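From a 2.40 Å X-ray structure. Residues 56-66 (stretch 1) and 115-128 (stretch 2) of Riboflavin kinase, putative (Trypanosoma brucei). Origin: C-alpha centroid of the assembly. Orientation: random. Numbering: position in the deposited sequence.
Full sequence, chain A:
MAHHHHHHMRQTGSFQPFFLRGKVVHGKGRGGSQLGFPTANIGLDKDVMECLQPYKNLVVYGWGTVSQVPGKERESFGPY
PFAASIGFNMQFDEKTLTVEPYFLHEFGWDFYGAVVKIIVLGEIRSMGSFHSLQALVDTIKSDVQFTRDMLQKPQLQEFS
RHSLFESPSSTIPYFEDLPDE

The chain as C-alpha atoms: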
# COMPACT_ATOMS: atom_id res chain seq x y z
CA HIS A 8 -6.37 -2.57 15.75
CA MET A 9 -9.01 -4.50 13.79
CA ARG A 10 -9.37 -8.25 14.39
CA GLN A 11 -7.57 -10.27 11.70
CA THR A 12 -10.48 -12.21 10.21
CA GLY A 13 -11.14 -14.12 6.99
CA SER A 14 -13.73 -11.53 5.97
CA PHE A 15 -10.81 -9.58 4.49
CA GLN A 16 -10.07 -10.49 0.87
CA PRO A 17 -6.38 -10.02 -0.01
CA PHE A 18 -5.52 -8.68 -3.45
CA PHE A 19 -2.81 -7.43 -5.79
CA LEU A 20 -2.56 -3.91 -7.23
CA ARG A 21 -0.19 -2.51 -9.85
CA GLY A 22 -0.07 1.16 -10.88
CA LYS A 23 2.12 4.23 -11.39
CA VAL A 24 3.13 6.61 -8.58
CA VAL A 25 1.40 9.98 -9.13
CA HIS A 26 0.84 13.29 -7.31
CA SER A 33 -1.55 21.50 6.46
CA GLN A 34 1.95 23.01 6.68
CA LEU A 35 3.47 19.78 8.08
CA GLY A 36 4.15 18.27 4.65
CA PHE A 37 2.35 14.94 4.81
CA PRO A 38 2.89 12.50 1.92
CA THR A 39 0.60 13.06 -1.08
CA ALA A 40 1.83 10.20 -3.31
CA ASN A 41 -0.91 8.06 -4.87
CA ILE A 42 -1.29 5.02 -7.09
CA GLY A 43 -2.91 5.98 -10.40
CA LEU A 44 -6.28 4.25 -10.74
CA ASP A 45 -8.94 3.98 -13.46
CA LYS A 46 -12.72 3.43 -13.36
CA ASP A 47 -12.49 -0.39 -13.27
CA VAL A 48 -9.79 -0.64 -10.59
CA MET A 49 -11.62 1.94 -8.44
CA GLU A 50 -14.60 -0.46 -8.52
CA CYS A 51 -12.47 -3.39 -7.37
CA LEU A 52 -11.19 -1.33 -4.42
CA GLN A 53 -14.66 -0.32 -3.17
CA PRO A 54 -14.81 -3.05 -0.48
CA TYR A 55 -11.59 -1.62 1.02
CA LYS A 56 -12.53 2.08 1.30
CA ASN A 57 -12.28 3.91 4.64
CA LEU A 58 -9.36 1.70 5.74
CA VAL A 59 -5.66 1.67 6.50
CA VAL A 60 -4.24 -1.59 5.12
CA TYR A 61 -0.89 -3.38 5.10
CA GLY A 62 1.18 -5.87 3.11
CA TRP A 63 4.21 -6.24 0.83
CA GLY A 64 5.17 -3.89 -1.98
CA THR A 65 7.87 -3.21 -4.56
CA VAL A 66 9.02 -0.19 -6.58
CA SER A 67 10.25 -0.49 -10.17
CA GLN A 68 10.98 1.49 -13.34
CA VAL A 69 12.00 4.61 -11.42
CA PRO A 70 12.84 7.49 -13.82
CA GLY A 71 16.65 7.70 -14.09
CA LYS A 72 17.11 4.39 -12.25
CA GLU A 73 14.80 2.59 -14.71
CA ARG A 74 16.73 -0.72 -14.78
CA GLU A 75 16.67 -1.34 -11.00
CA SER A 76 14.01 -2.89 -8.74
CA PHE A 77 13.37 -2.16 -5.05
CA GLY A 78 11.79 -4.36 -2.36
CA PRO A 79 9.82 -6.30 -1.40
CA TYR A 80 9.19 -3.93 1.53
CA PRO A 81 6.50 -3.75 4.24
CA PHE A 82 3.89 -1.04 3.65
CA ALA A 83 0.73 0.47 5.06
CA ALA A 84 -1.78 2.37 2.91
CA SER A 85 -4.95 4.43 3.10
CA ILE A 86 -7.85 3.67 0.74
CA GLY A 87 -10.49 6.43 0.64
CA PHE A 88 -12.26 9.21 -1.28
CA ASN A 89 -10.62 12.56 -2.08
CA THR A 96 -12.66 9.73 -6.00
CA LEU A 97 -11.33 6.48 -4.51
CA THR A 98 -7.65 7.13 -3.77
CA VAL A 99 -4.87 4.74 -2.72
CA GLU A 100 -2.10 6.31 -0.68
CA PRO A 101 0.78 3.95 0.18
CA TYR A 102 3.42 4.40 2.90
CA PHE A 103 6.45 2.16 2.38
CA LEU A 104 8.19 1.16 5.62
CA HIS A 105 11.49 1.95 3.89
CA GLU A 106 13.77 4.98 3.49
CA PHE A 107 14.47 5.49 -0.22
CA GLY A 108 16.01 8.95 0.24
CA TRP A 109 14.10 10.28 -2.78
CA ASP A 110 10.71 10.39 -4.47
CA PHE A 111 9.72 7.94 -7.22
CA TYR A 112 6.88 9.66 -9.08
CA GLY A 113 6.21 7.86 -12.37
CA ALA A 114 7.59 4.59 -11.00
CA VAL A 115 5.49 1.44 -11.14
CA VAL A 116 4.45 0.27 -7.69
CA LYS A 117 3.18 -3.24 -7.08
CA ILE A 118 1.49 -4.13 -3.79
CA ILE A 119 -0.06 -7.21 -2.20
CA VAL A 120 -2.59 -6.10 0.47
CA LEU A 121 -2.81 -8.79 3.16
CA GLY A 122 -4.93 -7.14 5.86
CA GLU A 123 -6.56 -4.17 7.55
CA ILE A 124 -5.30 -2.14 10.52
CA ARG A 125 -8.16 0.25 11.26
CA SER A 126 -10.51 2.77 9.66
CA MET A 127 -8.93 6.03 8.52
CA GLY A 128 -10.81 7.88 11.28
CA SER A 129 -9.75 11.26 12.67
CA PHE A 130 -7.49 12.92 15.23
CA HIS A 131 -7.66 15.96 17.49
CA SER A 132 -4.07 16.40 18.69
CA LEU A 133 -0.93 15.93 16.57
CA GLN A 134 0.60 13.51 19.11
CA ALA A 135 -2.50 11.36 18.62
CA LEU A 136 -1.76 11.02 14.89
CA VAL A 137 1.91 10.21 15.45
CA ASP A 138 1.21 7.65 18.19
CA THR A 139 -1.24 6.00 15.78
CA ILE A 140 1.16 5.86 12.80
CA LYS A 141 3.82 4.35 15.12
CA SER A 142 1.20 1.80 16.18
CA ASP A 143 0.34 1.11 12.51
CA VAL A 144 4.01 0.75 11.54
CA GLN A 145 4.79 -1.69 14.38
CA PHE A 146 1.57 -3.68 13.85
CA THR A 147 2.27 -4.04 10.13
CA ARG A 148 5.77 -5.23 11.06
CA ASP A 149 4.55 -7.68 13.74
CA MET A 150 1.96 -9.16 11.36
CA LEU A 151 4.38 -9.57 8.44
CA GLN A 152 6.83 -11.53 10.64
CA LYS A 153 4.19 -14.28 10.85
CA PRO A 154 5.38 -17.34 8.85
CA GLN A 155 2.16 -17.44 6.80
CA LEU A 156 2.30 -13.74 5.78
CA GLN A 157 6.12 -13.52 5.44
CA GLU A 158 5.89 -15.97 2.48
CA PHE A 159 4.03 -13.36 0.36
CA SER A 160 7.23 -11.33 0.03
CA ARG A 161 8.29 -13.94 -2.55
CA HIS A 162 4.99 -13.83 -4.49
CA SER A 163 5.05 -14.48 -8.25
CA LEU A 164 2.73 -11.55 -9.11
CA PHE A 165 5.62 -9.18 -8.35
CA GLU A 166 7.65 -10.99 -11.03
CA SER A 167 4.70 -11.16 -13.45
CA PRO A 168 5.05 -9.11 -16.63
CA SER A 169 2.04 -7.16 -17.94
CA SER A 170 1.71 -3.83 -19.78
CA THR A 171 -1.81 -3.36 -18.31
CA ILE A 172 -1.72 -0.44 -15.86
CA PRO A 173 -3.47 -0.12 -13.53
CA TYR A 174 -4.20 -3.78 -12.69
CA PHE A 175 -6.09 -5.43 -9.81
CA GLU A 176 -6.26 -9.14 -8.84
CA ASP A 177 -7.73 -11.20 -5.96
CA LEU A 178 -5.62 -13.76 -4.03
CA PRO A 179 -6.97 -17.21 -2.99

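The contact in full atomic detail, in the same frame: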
# COMPACT_ATOMS: atom_id res chain seq x y z
N LYS A 56 -12.53 0.64 1.03
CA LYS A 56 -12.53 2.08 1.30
C LYS A 56 -12.78 2.37 2.77
O LYS A 56 -13.50 1.62 3.44
CB LYS A 56 -13.57 2.81 0.43
CG LYS A 56 -15.04 2.61 0.84
CD LYS A 56 -15.95 3.14 -0.27
CE LYS A 56 -17.41 3.12 0.14
NZ LYS A 56 -18.29 3.65 -0.95
N ASN A 57 -12.19 3.47 3.25
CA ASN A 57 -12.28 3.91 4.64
C ASN A 57 -11.36 3.11 5.56
O ASN A 57 -11.62 2.99 6.75
CB ASN A 57 -13.74 3.89 5.15
CG ASN A 57 -13.98 4.81 6.35
OD1 ASN A 57 -14.66 4.44 7.30
ND2 ASN A 57 -13.42 6.01 6.30
N LEU A 58 -10.27 2.58 5.00
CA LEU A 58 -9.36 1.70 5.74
C LEU A 58 -7.89 2.06 5.57
O LEU A 58 -7.49 2.57 4.52
CB LEU A 58 -9.52 0.25 5.28
CG LEU A 58 -10.89 -0.39 5.38
CD1 LEU A 58 -10.83 -1.79 4.74
CD2 LEU A 58 -11.36 -0.46 6.83
N VAL A 59 -7.11 1.75 6.60
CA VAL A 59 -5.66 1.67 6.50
C VAL A 59 -5.30 0.19 6.42
O VAL A 59 -5.68 -0.60 7.30
CB VAL A 59 -4.94 2.27 7.73
CG1 VAL A 59 -3.43 2.12 7.57
CG2 VAL A 59 -5.33 3.73 7.92
N VAL A 60 -4.57 -0.19 5.37
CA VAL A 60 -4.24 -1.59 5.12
C VAL A 60 -2.73 -1.78 5.11
O VAL A 60 -1.99 -0.81 5.13
CB VAL A 60 -4.84 -2.10 3.78
CG1 VAL A 60 -6.36 -2.00 3.81
CG2 VAL A 60 -4.26 -1.35 2.59
N TYR A 61 -2.30 -3.04 5.06
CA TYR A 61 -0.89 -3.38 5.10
C TYR A 61 -0.56 -4.57 4.21
O TYR A 61 -1.45 -5.32 3.80
CB TYR A 61 -0.47 -3.67 6.55
CG TYR A 61 -1.11 -4.90 7.16
CD1 TYR A 61 -0.49 -6.15 7.05
CD2 TYR A 61 -2.32 -4.83 7.84
CE1 TYR A 61 -1.07 -7.28 7.61
CE2 TYR A 61 -2.89 -5.96 8.40
CZ TYR A 61 -2.26 -7.19 8.28
OH TYR A 61 -2.83 -8.32 8.83
N GLY A 62 0.72 -4.74 3.91
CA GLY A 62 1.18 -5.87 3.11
C GLY A 62 2.59 -5.68 2.59
O GLY A 62 3.38 -4.94 3.17
N TRP A 63 2.90 -6.33 1.47
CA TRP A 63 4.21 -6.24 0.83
C TRP A 63 4.11 -5.45 -0.45
O TRP A 63 3.13 -5.57 -1.17
CB TRP A 63 4.74 -7.64 0.50
CG TRP A 63 5.01 -8.48 1.69
CD1 TRP A 63 4.23 -9.48 2.17
CD2 TRP A 63 6.14 -8.40 2.56
NE1 TRP A 63 4.80 -10.03 3.29
CE2 TRP A 63 5.98 -9.38 3.55
CE3 TRP A 63 7.28 -7.58 2.60
CZ2 TRP A 63 6.91 -9.59 4.57
CZ3 TRP A 63 8.21 -7.79 3.61
CH2 TRP A 63 8.01 -8.78 4.59
N GLY A 64 5.14 -4.66 -0.75
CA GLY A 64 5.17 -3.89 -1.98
C GLY A 64 6.55 -3.81 -2.60
O GLY A 64 7.55 -4.08 -1.93
N THR A 65 6.60 -3.43 -3.87
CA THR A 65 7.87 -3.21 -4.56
C THR A 65 7.78 -1.95 -5.41
O THR A 65 6.68 -1.51 -5.76
CB THR A 65 8.24 -4.42 -5.47
OG1 THR A 65 7.30 -4.54 -6.54
CG2 THR A 65 8.26 -5.72 -4.66
N VAL A 66 8.94 -1.38 -5.73
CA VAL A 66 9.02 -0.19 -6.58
C VAL A 66 9.98 -0.49 -7.73
O VAL A 66 11.05 -1.05 -7.53
CB VAL A 66 9.48 1.05 -5.76
CG1 VAL A 66 9.77 2.23 -6.68
CG2 VAL A 66 8.43 1.42 -4.75
N VAL A 115 6.54 2.43 -11.31
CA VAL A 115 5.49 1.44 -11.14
C VAL A 115 5.60 0.85 -9.74
O VAL A 115 6.66 0.39 -9.31
CB VAL A 115 5.56 0.32 -12.21
CG1 VAL A 115 4.42 -0.67 -12.00
CG2 VAL A 115 5.49 0.92 -13.61
N VAL A 116 4.50 0.89 -9.00
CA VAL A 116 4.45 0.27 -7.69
C VAL A 116 3.53 -0.94 -7.77
O VAL A 116 2.47 -0.89 -8.39
CB VAL A 116 3.97 1.26 -6.60
CG1 VAL A 116 2.61 1.82 -6.93
CG2 VAL A 116 3.94 0.56 -5.25
N LYS A 117 3.97 -2.03 -7.16
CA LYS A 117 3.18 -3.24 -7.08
C LYS A 117 2.98 -3.53 -5.61
O LYS A 117 3.95 -3.51 -4.85
CB LYS A 117 3.91 -4.39 -7.76
CG LYS A 117 4.19 -4.16 -9.24
CD LYS A 117 5.07 -5.26 -9.82
CE LYS A 117 5.74 -4.83 -11.13
NZ LYS A 117 6.67 -5.86 -11.66
N ILE A 118 1.75 -3.79 -5.19
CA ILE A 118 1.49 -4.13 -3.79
C ILE A 118 0.58 -5.35 -3.66
O ILE A 118 -0.32 -5.56 -4.48
CB ILE A 118 0.90 -2.93 -2.97
CG1 ILE A 118 -0.40 -2.41 -3.59
CG2 ILE A 118 1.92 -1.80 -2.87
CD1 ILE A 118 -1.20 -1.51 -2.66
N ILE A 119 0.85 -6.17 -2.65
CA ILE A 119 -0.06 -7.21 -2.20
C ILE A 119 -0.62 -6.76 -0.83
O ILE A 119 0.14 -6.58 0.12
CB ILE A 119 0.65 -8.58 -2.09
CG1 ILE A 119 1.10 -9.04 -3.48
CG2 ILE A 119 -0.28 -9.63 -1.46
CD1 ILE A 119 1.77 -10.41 -3.53
N VAL A 120 -1.93 -6.54 -0.76
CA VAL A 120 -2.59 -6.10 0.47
C VAL A 120 -3.10 -7.32 1.23
O VAL A 120 -3.97 -8.01 0.75
CB VAL A 120 -3.78 -5.14 0.19
CG1 VAL A 120 -4.57 -4.90 1.46
CG2 VAL A 120 -3.30 -3.83 -0.37
N LEU A 121 -2.54 -7.56 2.42
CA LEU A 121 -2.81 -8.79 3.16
C LEU A 121 -3.75 -8.60 4.34
O LEU A 121 -4.29 -9.58 4.85
CB LEU A 121 -1.49 -9.40 3.64
CG LEU A 121 -0.58 -9.91 2.51
CD1 LEU A 121 0.84 -10.13 3.00
CD2 LEU A 121 -1.15 -11.18 1.90
N GLY A 122 -3.96 -7.37 4.79
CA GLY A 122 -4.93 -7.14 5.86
C GLY A 122 -5.19 -5.69 6.20
O GLY A 122 -4.54 -4.78 5.68
N GLU A 123 -6.12 -5.50 7.13
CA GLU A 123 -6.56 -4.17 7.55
C GLU A 123 -6.15 -3.85 8.99
O GLU A 123 -6.20 -4.71 9.87
CB GLU A 123 -8.08 -4.07 7.40
CG GLU A 123 -8.88 -5.04 8.26
CD GLU A 123 -10.30 -5.16 7.79
OE1 GLU A 123 -10.70 -4.36 6.92
OE2 GLU A 123 -11.03 -6.06 8.28
N ILE A 124 -5.75 -2.60 9.21
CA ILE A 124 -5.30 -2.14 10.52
C ILE A 124 -6.45 -1.50 11.29
O ILE A 124 -6.74 -1.87 12.43
CB ILE A 124 -4.14 -1.13 10.39
CG1 ILE A 124 -2.97 -1.75 9.60
CG2 ILE A 124 -3.68 -0.66 11.77
CD1 ILE A 124 -1.72 -0.90 9.53
N ARG A 125 -7.11 -0.54 10.64
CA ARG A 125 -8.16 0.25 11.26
C ARG A 125 -8.86 1.05 10.17
O ARG A 125 -8.42 1.05 9.02
CB ARG A 125 -7.54 1.22 12.26
CG ARG A 125 -6.54 2.16 11.59
CD ARG A 125 -5.66 2.87 12.56
NE ARG A 125 -4.73 3.76 11.87
CZ ARG A 125 -5.04 4.98 11.42
NH1 ARG A 125 -6.27 5.45 11.53
NH2 ARG A 125 -4.12 5.73 10.82
N SER A 126 -9.94 1.75 10.53
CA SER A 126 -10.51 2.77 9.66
C SER A 126 -9.63 4.01 9.68
O SER A 126 -8.87 4.22 10.62
CB SER A 126 -11.93 3.14 10.09
OG SER A 126 -11.93 3.69 11.39
N MET A 127 -9.74 4.82 8.64
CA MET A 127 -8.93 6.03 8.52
C MET A 127 -9.19 7.01 9.65
O MET A 127 -8.26 7.67 10.12
CB MET A 127 -9.18 6.70 7.16
CG MET A 127 -8.49 5.98 6.01
SD MET A 127 -8.85 6.66 4.39
CE MET A 127 -8.68 8.41 4.68
N GLY A 128 -10.45 7.11 10.09
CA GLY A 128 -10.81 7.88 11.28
C GLY A 128 -10.34 9.32 11.29
O GLY A 128 -10.22 9.96 10.25
O HOH W 1 8.53 -6.05 -9.28
O HOH W 2 7.28 -2.38 -8.79

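Residues 58-66 and the strand that begins at Val115 run antiparallel, their directions 146° apart, and the two stretches bury 1101 Å² between them. At one end the ladder is regular: Thr65 N donates to Lys117 O (2.8 Å) and Lys117 N to Thr65 O (3.1 Å), while Ile119 N reaches Trp63 O at 2.8 Å and Trp63 N returns a bond to Ile119 O at 3.1 Å. Two bulges then shift the register by one residue each. At the first, Tyr61 O accepts from Leu121 N (2.8 Å) and, weakly, from Gly122 N (3.4 Å), and Tyr61 N donates to Gly122 O (2.9 Å). At the second, Val59 is held by Ile124 N to Val59 O and Val59 N to Arg125 O, both 2.8 Å. A longer bond, Met127 N to Asn57 O (3.2 Å), closes the pairing.

Glycine suits two places where a side chain would clash. Gly62 CA lies 3.2 Å from Ile119 O, and a CB on Gly62 would run into that oxygen. Gly122 CA lies over one face of the Tyr61 ring, and a CB on Gly122 would collide with Tyr61 OH.

The side chains of Val59, Tyr61, Trp63 and Thr65 share one face of the sheet. Tyr61, with chi1 in p, folds across the neighbouring strand and brings Tyr61 CD2 to 3.6 Å from Ile124 CG1; its hydroxyl is satisfied elsewhere in the structure. Val59 CG1 packs on Ile124 CD1 (4.0 Å), and Val59 CG2 lies over one face of the Arg125 guanidinium, 3.7 Å from Arg125 NH2. Trp63 CD1 meets Leu121 CD1 at 3.6 Å. Thr65 OG1 bonds water 2 (3.1 Å), which donates to Val115 O (2.9 Å), so water 2 links the Thr65 hydroxyl to the Val115 carbonyl. On the other face, branched Val60 CB packs against Val120 CG1 at 3.6 Å.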